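Local coordinates for DNA repair protein PprA (Deinococcus deserti, PDB 6MC8) that binds DNA and acts in DNA damage repair, with probable roles in genome segregation and filament formation, at residues L105-G109 / A110-Q114; G232-G235 / A236-A240. The protein carries 2 engineered substitutions. All coordinates share one frame; numbering follows the deposited sequence.

Interaction 1. Residues L105-G109 / A110-Q114; sequences LLVDG and APRAQ
A two-residue beta hairpin with a type I' turn from Val107 to Ala110 joins strand 100-107 to strand 110-114, and a classic beta bulge interrupts its pairing. Closing the turn, Val107 N donates to Ala110 O at 2.9 Å, while Ala110 N returns a bond to Val107 O with the donor 64° out of the carbonyl plane. Asp108 and Gly109 occupy the two corners, both with positive phi. At the bulge, Arg112 and Ala113 both face Leu105. Arg112 N reaches Leu105 O at 3.0 Å in an almost straight bond (176°), whereas Ala113 N makes a weak bond of 3.5 Å to the same oxygen. Leu105 N answers to Ala113 O at 2.7 Å. On one face the Leu106 CG methine meets the Pro111 ring at CG, 4.2 Å away; on the other, Arg112 CG lies 3.8 Å from Val107 CB. Bends at chi2 and chi3 fold the arginine back, and a water that donates to Val107 O accepts a weak bond from NH1. Leu105 continues toward Ile122 and Tyr126 of helix 119-127. One carbonyl, Leu105 O, thus accepts two N-H groups through bonds of unequal strength, so both keep an acceptor where the bulge adds a residue.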
loop_
_atom_site.group_PDB
_atom_site.type_symbol
_atom_site.label_atom_id
_atom_site.label_comp_id
_atom_site.label_asym_id
_atom_site.label_seq_id
_atom_site.Cartn_x
_atom_site.Cartn_y
_atom_site.Cartn_z
ATOM N N LEU A 105 6.411 -13.151 26.637
ATOM C CA LEU A 105 6.125 -11.969 25.838
ATOM C C LEU A 105 6.779 -12.140 24.475
ATOM O O LEU A 105 7.999 -12.297 24.385
ATOM C CB LEU A 105 6.635 -10.710 26.535
ATOM C CG LEU A 105 5.977 -10.393 27.875
ATOM C CD1 LEU A 105 6.665 -9.222 28.534
ATOM C CD2 LEU A 105 4.499 -10.111 27.692
ATOM N N LEU A 106 5.973 -12.110 23.423
ATOM C CA LEU A 106 6.438 -12.455 22.091
ATOM C C LEU A 106 6.516 -11.225 21.198
ATOM O O LEU A 106 5.701 -10.307 21.298
ATOM C CB LEU A 106 5.535 -13.508 21.440
ATOM C CG LEU A 106 5.693 -14.991 21.788
ATOM C CD1 LEU A 106 5.158 -15.335 23.160
ATOM C CD2 LEU A 106 5.003 -15.833 20.740
ATOM N N VAL A 107 7.527 -11.219 20.334
ATOM C CA VAL A 107 7.702 -10.208 19.300
ATOM C C VAL A 107 7.891 -10.936 17.981
ATOM O O VAL A 107 8.861 -11.688 17.824
ATOM C CB VAL A 107 8.895 -9.278 19.574
ATOM C CG1 VAL A 107 9.131 -8.376 18.386
ATOM C CG2 VAL A 107 8.650 -8.448 20.810
ATOM N N ASP A 108 6.964 -10.707 17.042
ATOM C CA ASP A 108 6.941 -11.326 15.710
ATOM C C ASP A 108 6.947 -12.851 15.788
ATOM O O ASP A 108 7.571 -13.533 14.976
ATOM C CB ASP A 108 8.088 -10.819 14.830
ATOM C CG ASP A 108 7.909 -9.379 14.400
ATOM O OD1 ASP A 108 6.755 -8.922 14.303
ATOM O OD2 ASP A 108 8.922 -8.709 14.138
ATOM N N GLY A 109 6.247 -13.390 16.781
ATOM C CA GLY A 109 6.099 -14.818 16.935
ATOM C C GLY A 109 7.158 -15.508 17.767
ATOM O O GLY A 109 7.036 -16.713 18.014
ATOM N N ALA A 110 8.188 -14.797 18.209
ATOM C CA ALA A 110 9.256 -15.403 18.974
ATOM C C ALA A 110 9.270 -14.847 20.391
ATOM O O ALA A 110 9.099 -13.636 20.575
ATOM C CB ALA A 110 10.614 -15.159 18.309
ATOM N N PRO A 111 9.452 -15.688 21.405
ATOM C CA PRO A 111 9.597 -15.180 22.774
ATOM C C PRO A 111 10.870 -14.366 22.936
ATOM O O PRO A 111 11.947 -14.766 22.493
ATOM C CB PRO A 111 9.632 -16.457 23.619
ATOM C CG PRO A 111 8.932 -17.464 22.797
ATOM C CD PRO A 111 9.287 -17.148 21.383
ATOM N N ARG A 112 10.728 -13.201 23.565
ATOM C CA ARG A 112 11.847 -12.311 23.817
ATOM C C ARG A 112 12.037 -11.988 25.288
ATOM O O ARG A 112 13.151 -11.631 25.683
ATOM C CB ARG A 112 11.673 -10.995 23.046
ATOM C CG ARG A 112 11.529 -11.157 21.551
ATOM C CD ARG A 112 12.767 -11.763 20.934
ATOM N NE ARG A 112 13.968 -10.994 21.233
ATOM C CZ ARG A 112 14.377 -9.940 20.540
ATOM N NH1 ARG A 112 13.677 -9.511 19.501
ATOM N NH2 ARG A 112 15.487 -9.312 20.892
ATOM N N ALA A 113 10.992 -12.103 26.100
ATOM C CA ALA A 113 11.075 -11.873 27.532
ATOM C C ALA A 113 9.932 -12.621 28.195
ATOM O O ALA A 113 8.982 -13.047 27.540
ATOM C CB ALA A 113 11.014 -10.383 27.878
ATOM N N GLN A 114 10.049 -12.781 29.506
ATOM C CA GLN A 114 9.021 -13.404 30.321
ATOM C C GLN A 114 8.720 -12.497 31.505
ATOM O O GLN A 114 9.527 -11.645 31.873
ATOM C CB GLN A 114 9.460 -14.792 30.792
ATOM C CG GLN A 114 9.577 -15.807 29.675
ATOM C CD GLN A 114 10.152 -17.121 30.143
ATOM O OE1 GLN A 114 10.569 -17.256 31.291
ATOM N NE2 GLN A 114 10.181 -18.102 29.253
HETATM O O HOH W 1 11.808 -10.935 17.101
#

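Interaction 2. Residues G232-G235 / A236-A240; sequences GMLG and ALLGA
One turn separates Leu234, in helix 218-237, from Leu238, whose side chain packs against the carbonyl and side chain of Leu234. Its CB sits 3.4 Å from Leu234 O. The next atom, CG, comes slightly closer to the same oxygen, 3.3 Å, because chi1 of -70° sets it beside the backbone N and anti to the carbonyl carbon. CD1 remains 3.8 Å from Leu234 O and also touches Leu234 CG at 4.0 Å, an apolar contact between side chains that run at a slant to each other. Leu234 itself extends with CG anti to its own backbone N, and packs on Leu204 of helix 200-213 and Leu303 of helix 274-304.

Along the backbone run the i to i+4 bonds of an alpha helix. Leu238 N reaches Leu234 O at 2.8 Å, with the donor only 16° from the carbonyl plane. Leu237 N to Met233 O is longer, 3.2 Å, and Ala236 N bonds to Gly232 O at 3.1 Å. Next in the series, Gly239 N gives Gly235 O only a weak bond, bent to 120° at the hydrogen. Leu234 O therefore accepts the Leu238 amide while CB and CG of the same residue crowd against it, a firmer bond than the weak, bent one that Gly235 O receives from Gly239 N.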
loop_
_atom_site.group_PDB
_atom_site.type_symbol
_atom_site.label_atom_id
_atom_site.label_comp_id
_atom_site.label_asym_id
_atom_site.label_seq_id
_atom_site.Cartn_x
_atom_site.Cartn_y
_atom_site.Cartn_z
ATOM N N GLY A 232 18.491 14.998 43.249
ATOM C CA GLY A 232 17.273 14.889 42.479
ATOM C C GLY A 232 16.038 14.860 43.363
ATOM O O GLY A 232 16.107 14.730 44.581
ATOM N N MET A 233 14.886 15.091 42.742
ATOM C CA MET A 233 13.596 15.133 43.470
ATOM C C MET A 233 13.152 13.777 44.003
ATOM O O MET A 233 12.536 13.769 45.034
ATOM C CB MET A 233 12.490 15.728 42.618
ATOM C CG MET A 233 12.851 17.053 42.122
ATOM S SD MET A 233 11.380 17.992 41.957
ATOM C CE MET A 233 11.097 18.384 43.675
ATOM N N LEU A 234 13.346 12.720 43.232
ATOM C CA LEU A 234 12.951 11.395 43.692
ATOM C C LEU A 234 13.821 10.944 44.855
ATOM O O LEU A 234 13.313 10.446 45.863
ATOM C CB LEU A 234 13.029 10.394 42.541
ATOM C CG LEU A 234 12.628 8.953 42.851
ATOM C CD1 LEU A 234 11.179 8.881 43.256
ATOM C CD2 LEU A 234 12.890 8.059 41.659
ATOM N N GLY A 235 15.136 11.136 44.741
ATOM C CA GLY A 235 16.036 10.698 45.793
ATOM C C GLY A 235 15.923 11.531 47.054
ATOM O O GLY A 235 16.249 11.066 48.148
ATOM N N ALA A 236 15.470 12.776 46.920
ATOM C CA ALA A 236 15.193 13.583 48.100
ATOM C C ALA A 236 13.922 13.112 48.787
ATOM O O ALA A 236 13.846 13.079 50.019
ATOM C CB ALA A 236 15.087 15.057 47.717
ATOM N N LEU A 237 12.915 12.733 48.001
ATOM C CA LEU A 237 11.664 12.254 48.574
ATOM C C LEU A 237 11.819 10.843 49.127
ATOM O O LEU A 237 11.171 10.479 50.114
ATOM C CB LEU A 237 10.556 12.318 47.525
ATOM C CG LEU A 237 9.141 11.976 47.971
ATOM C CD1 LEU A 237 8.710 12.909 49.076
ATOM C CD2 LEU A 237 8.197 12.086 46.800
ATOM N N LEU A 238 12.697 10.040 48.522
ATOM C CA LEU A 238 13.021 8.736 49.086
ATOM C C LEU A 238 13.877 8.842 50.341
ATOM O O LEU A 238 14.010 7.855 51.068
ATOM C CB LEU A 238 13.735 7.864 48.053
ATOM C CG LEU A 238 12.923 7.352 46.867
ATOM C CD1 LEU A 238 13.828 6.664 45.874
ATOM C CD2 LEU A 238 11.823 6.423 47.321
ATOM N N GLY A 239 14.469 10.008 50.603
ATOM C CA GLY A 239 15.196 10.199 51.841
ATOM C C GLY A 239 14.290 10.382 53.040
ATOM O O GLY A 239 14.712 10.166 54.177
ATOM N N ALA A 240 13.045 10.781 52.808
ATOM C CA ALA A 240 12.063 10.921 53.870
ATOM C C ALA A 240 11.264 9.649 54.105
ATOM O O ALA A 240 10.367 9.646 54.952
ATOM C CB ALA A 240 11.111 12.077 53.561
#

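Overall arrangement
Interaction 1 and interaction 2 are separate local contacts in series along the chain, with centres 36 Å apart and nearest atoms about 22 Å from each other. The hairpin at 105-114 pairs the central strand 100-107 with 110-114, an outermost strand of the three-stranded antiparallel sheet within this chain, and lies about 18 Å from the chain centre; helix 119-127 packs against it. The contact at 232-240 is more peripheral, about 25 Å from that centre, where helix 218-237 meets helices 200-213 and 274-304. Neither contact is touched by the other subunit of the dimer. Both rest largely on backbone hydrogen bonds: cross-strand in interaction 1, i to i+4 in interaction 2.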